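Local coordinates for protein GH26C (Muricauda sp. MAR_2010_75, PDB 6Q78) that probably hydrolyses internal beta-1,4-mannosidic linkages of mannans, as a mannan endo-1,4-beta-mannosidase of glycoside hydrolase family 26, at residues A[71-76]-A[80-85]. Residues are numbered along the deposited sequence; the frame is centred on the assembly and turned at random.
Sequences YNLKLL and SFIVGQ
The shortest polar link between the two segments is a backbone hydrogen bond from S80 N to L76 O, 2.8 Å long. The nitrogen lies nearly in line with the carbonyl, but the bond is bent at the hydrogen, with an N-H...O angle of 134°. It ties the last residue of the helix to the residue just ahead of the strand, bridging a connection of three residues. Beyond this link the side-chain contact is apolar and centres on L76. Its CG sits between the backbone N and the carbonyl carbon (chi1 76°), an unusual choice for a helical leucine, and from there the two methyls part. CD1 lies against the backbone of S80 and F81, 3.5 Å from S80 O and 3.8 Å from F81 CA, while CD2 reaches the end of I82, with 3.9 Å to I82 CD1. That same I82 CD1 is met from the preceding helical turn by L73 CD2 at 4.0 Å, so one methyl of the strand touches both leucines, each crossing the isoleucine at about a right angle. With an alanine at L76 both methyls are gone, and I82 CD1 would probably keep L73 CD2 alone within 71-76, with a gap opened beside the F81 backbone. Helix 64-76 and strand 81-86 run steeply across each other, their local axes at 110° and 9.1 Å apart at closest approach. The helix precedes this first strand of the parallel sheet and packs on its outer side, consistent with the TIM-barrel clan of family 26. The buried layer continues on the neighbouring strands: I82 packs on F369 of strand 369-372, L73 on I330 of strand 330-336, and L76 on I403 of the short strand 402-403.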
loop_
_atom_site.group_PDB
_atom_site.type_symbol
_atom_site.label_atom_id
_atom_site.label_comp_id
_atom_site.label_asym_id
_atom_site.label_seq_id
_atom_site.Cartn_x
_atom_site.Cartn_y
_atom_site.Cartn_z
ATOM N N TYR A 71 -6.178 3.242 -15.036
ATOM C CA TYR A 71 -6.994 4.325 -15.572
ATOM C C TYR A 71 -8.007 4.790 -14.539
ATOM O O TYR A 71 -8.169 5.990 -14.300
ATOM C CB TYR A 71 -7.709 3.885 -16.856
ATOM C CG TYR A 71 -8.603 4.994 -17.376
ATOM C CD1 TYR A 71 -8.079 6.013 -18.182
ATOM C CD2 TYR A 71 -9.971 5.043 -17.066
ATOM C CE1 TYR A 71 -8.878 7.045 -18.651
ATOM C CE2 TYR A 71 -10.775 6.080 -17.535
ATOM C CZ TYR A 71 -10.216 7.072 -18.335
ATOM O OH TYR A 71 -10.995 8.113 -18.814
ATOM N N ASN A 72 -8.720 3.850 -13.927
ATOM C CA ASN A 72 -9.836 4.250 -13.072
ATOM C C ASN A 72 -9.357 4.901 -11.779
ATOM O O ASN A 72 -10.052 5.775 -11.252
ATOM C CB ASN A 72 -10.749 3.047 -12.780
ATOM C CG ASN A 72 -11.687 2.769 -13.922
ATOM O OD1 ASN A 72 -12.408 3.663 -14.336
ATOM N ND2 ASN A 72 -11.664 1.553 -14.463
ATOM N N LEU A 73 -8.206 4.475 -11.237
ATOM C CA LEU A 73 -7.662 5.167 -10.066
ATOM C C LEU A 73 -7.267 6.585 -10.418
ATOM O O LEU A 73 -7.501 7.521 -9.641
ATOM C CB LEU A 73 -6.433 4.441 -9.522
ATOM C CG LEU A 73 -6.727 3.200 -8.692
ATOM C CD1 LEU A 73 -5.461 2.431 -8.402
ATOM C CD2 LEU A 73 -7.403 3.594 -7.359
ATOM N N LYS A 74 -6.612 6.752 -11.563
ATOM C CA LYS A 74 -6.187 8.081 -11.980
ATOM C C LYS A 74 -7.395 8.983 -12.199
ATOM O O LYS A 74 -7.393 10.149 -11.783
ATOM C CB LYS A 74 -5.343 7.954 -13.247
ATOM C CG LYS A 74 -4.776 9.251 -13.811
ATOM C CD LYS A 74 -3.740 9.876 -12.897
ATOM C CE LYS A 74 -3.046 10.995 -13.663
ATOM N NZ LYS A 74 -2.229 11.809 -12.727
ATOM N N LEU A 75 -8.458 8.435 -12.811
ATOM C CA LEU A 75 -9.662 9.212 -13.092
ATOM C C LEU A 75 -10.358 9.618 -11.797
ATOM O O LEU A 75 -10.693 10.794 -11.600
ATOM C CB LEU A 75 -10.614 8.403 -13.983
ATOM C CG LEU A 75 -11.937 9.110 -14.263
ATOM C CD1 LEU A 75 -11.683 10.397 -15.006
ATOM C CD2 LEU A 75 -12.856 8.194 -15.059
ATOM N N LEU A 76 -10.569 8.661 -10.890
ATOM C CA LEU A 76 -11.329 9.019 -9.694
ATOM C C LEU A 76 -10.528 9.951 -8.782
ATOM O O LEU A 76 -11.124 10.794 -8.087
ATOM C CB LEU A 76 -11.852 7.786 -8.968
ATOM C CG LEU A 76 -10.869 6.987 -8.158
ATOM C CD1 LEU A 76 -10.686 7.591 -6.753
ATOM C CD2 LEU A 76 -11.424 5.554 -8.019
ATOM N N SER A 80 -11.963 12.423 -5.912
ATOM C CA SER A 80 -12.433 11.489 -4.901
ATOM C C SER A 80 -11.257 10.600 -4.522
ATOM O O SER A 80 -10.178 10.683 -5.130
ATOM C CB SER A 80 -13.540 10.582 -5.467
ATOM O OG SER A 80 -14.712 11.318 -5.822
ATOM N N PHE A 81 -11.469 9.728 -3.525
ATOM C CA PHE A 81 -10.449 8.740 -3.189
ATOM C C PHE A 81 -11.066 7.525 -2.488
ATOM O O PHE A 81 -12.033 7.641 -1.723
ATOM C CB PHE A 81 -9.307 9.336 -2.328
ATOM C CG PHE A 81 -9.783 10.032 -1.092
ATOM C CD1 PHE A 81 -9.992 9.315 0.080
ATOM C CD2 PHE A 81 -10.005 11.392 -1.090
ATOM C CE1 PHE A 81 -10.469 9.948 1.223
ATOM C CE2 PHE A 81 -10.460 12.056 0.063
ATOM C CZ PHE A 81 -10.686 11.330 1.226
ATOM N N ILE A 82 -10.480 6.365 -2.747
ATOM C CA ILE A 82 -10.913 5.142 -2.066
ATOM C C ILE A 82 -10.280 5.089 -0.691
ATOM O O ILE A 82 -9.110 5.452 -0.529
ATOM C CB ILE A 82 -10.516 3.925 -2.914
ATOM C CG1 ILE A 82 -11.295 3.953 -4.235
ATOM C CG2 ILE A 82 -10.797 2.613 -2.178
ATOM C CD1 ILE A 82 -10.799 2.909 -5.267
ATOM N N VAL A 83 -11.050 4.628 0.299
ATOM C CA VAL A 83 -10.545 4.375 1.644
ATOM C C VAL A 83 -10.515 2.878 1.889
ATOM O O VAL A 83 -11.530 2.196 1.728
ATOM C CB VAL A 83 -11.421 5.080 2.684
ATOM C CG1 VAL A 83 -11.091 4.623 4.103
ATOM C CG2 VAL A 83 -11.223 6.610 2.541
ATOM N N GLY A 84 -9.357 2.384 2.322
ATOM C CA GLY A 84 -9.258 0.983 2.685
ATOM C C GLY A 84 -8.538 0.738 3.998
ATOM O O GLY A 84 -8.220 1.671 4.747
ATOM N N GLN A 85 -8.275 -0.533 4.301
ATOM C CA GLN A 85 -7.628 -0.888 5.560
ATOM C C GLN A 85 -6.851 -2.193 5.388
ATOM O O GLN A 85 -7.314 -3.141 4.718
ATOM C CB GLN A 85 -8.649 -0.978 6.717
ATOM C CG GLN A 85 -8.020 -1.293 8.076
ATOM C CD GLN A 85 -8.922 -0.855 9.243
ATOM O OE1 GLN A 85 -10.148 -0.770 9.119
ATOM N NE2 GLN A 85 -8.309 -0.572 10.378
#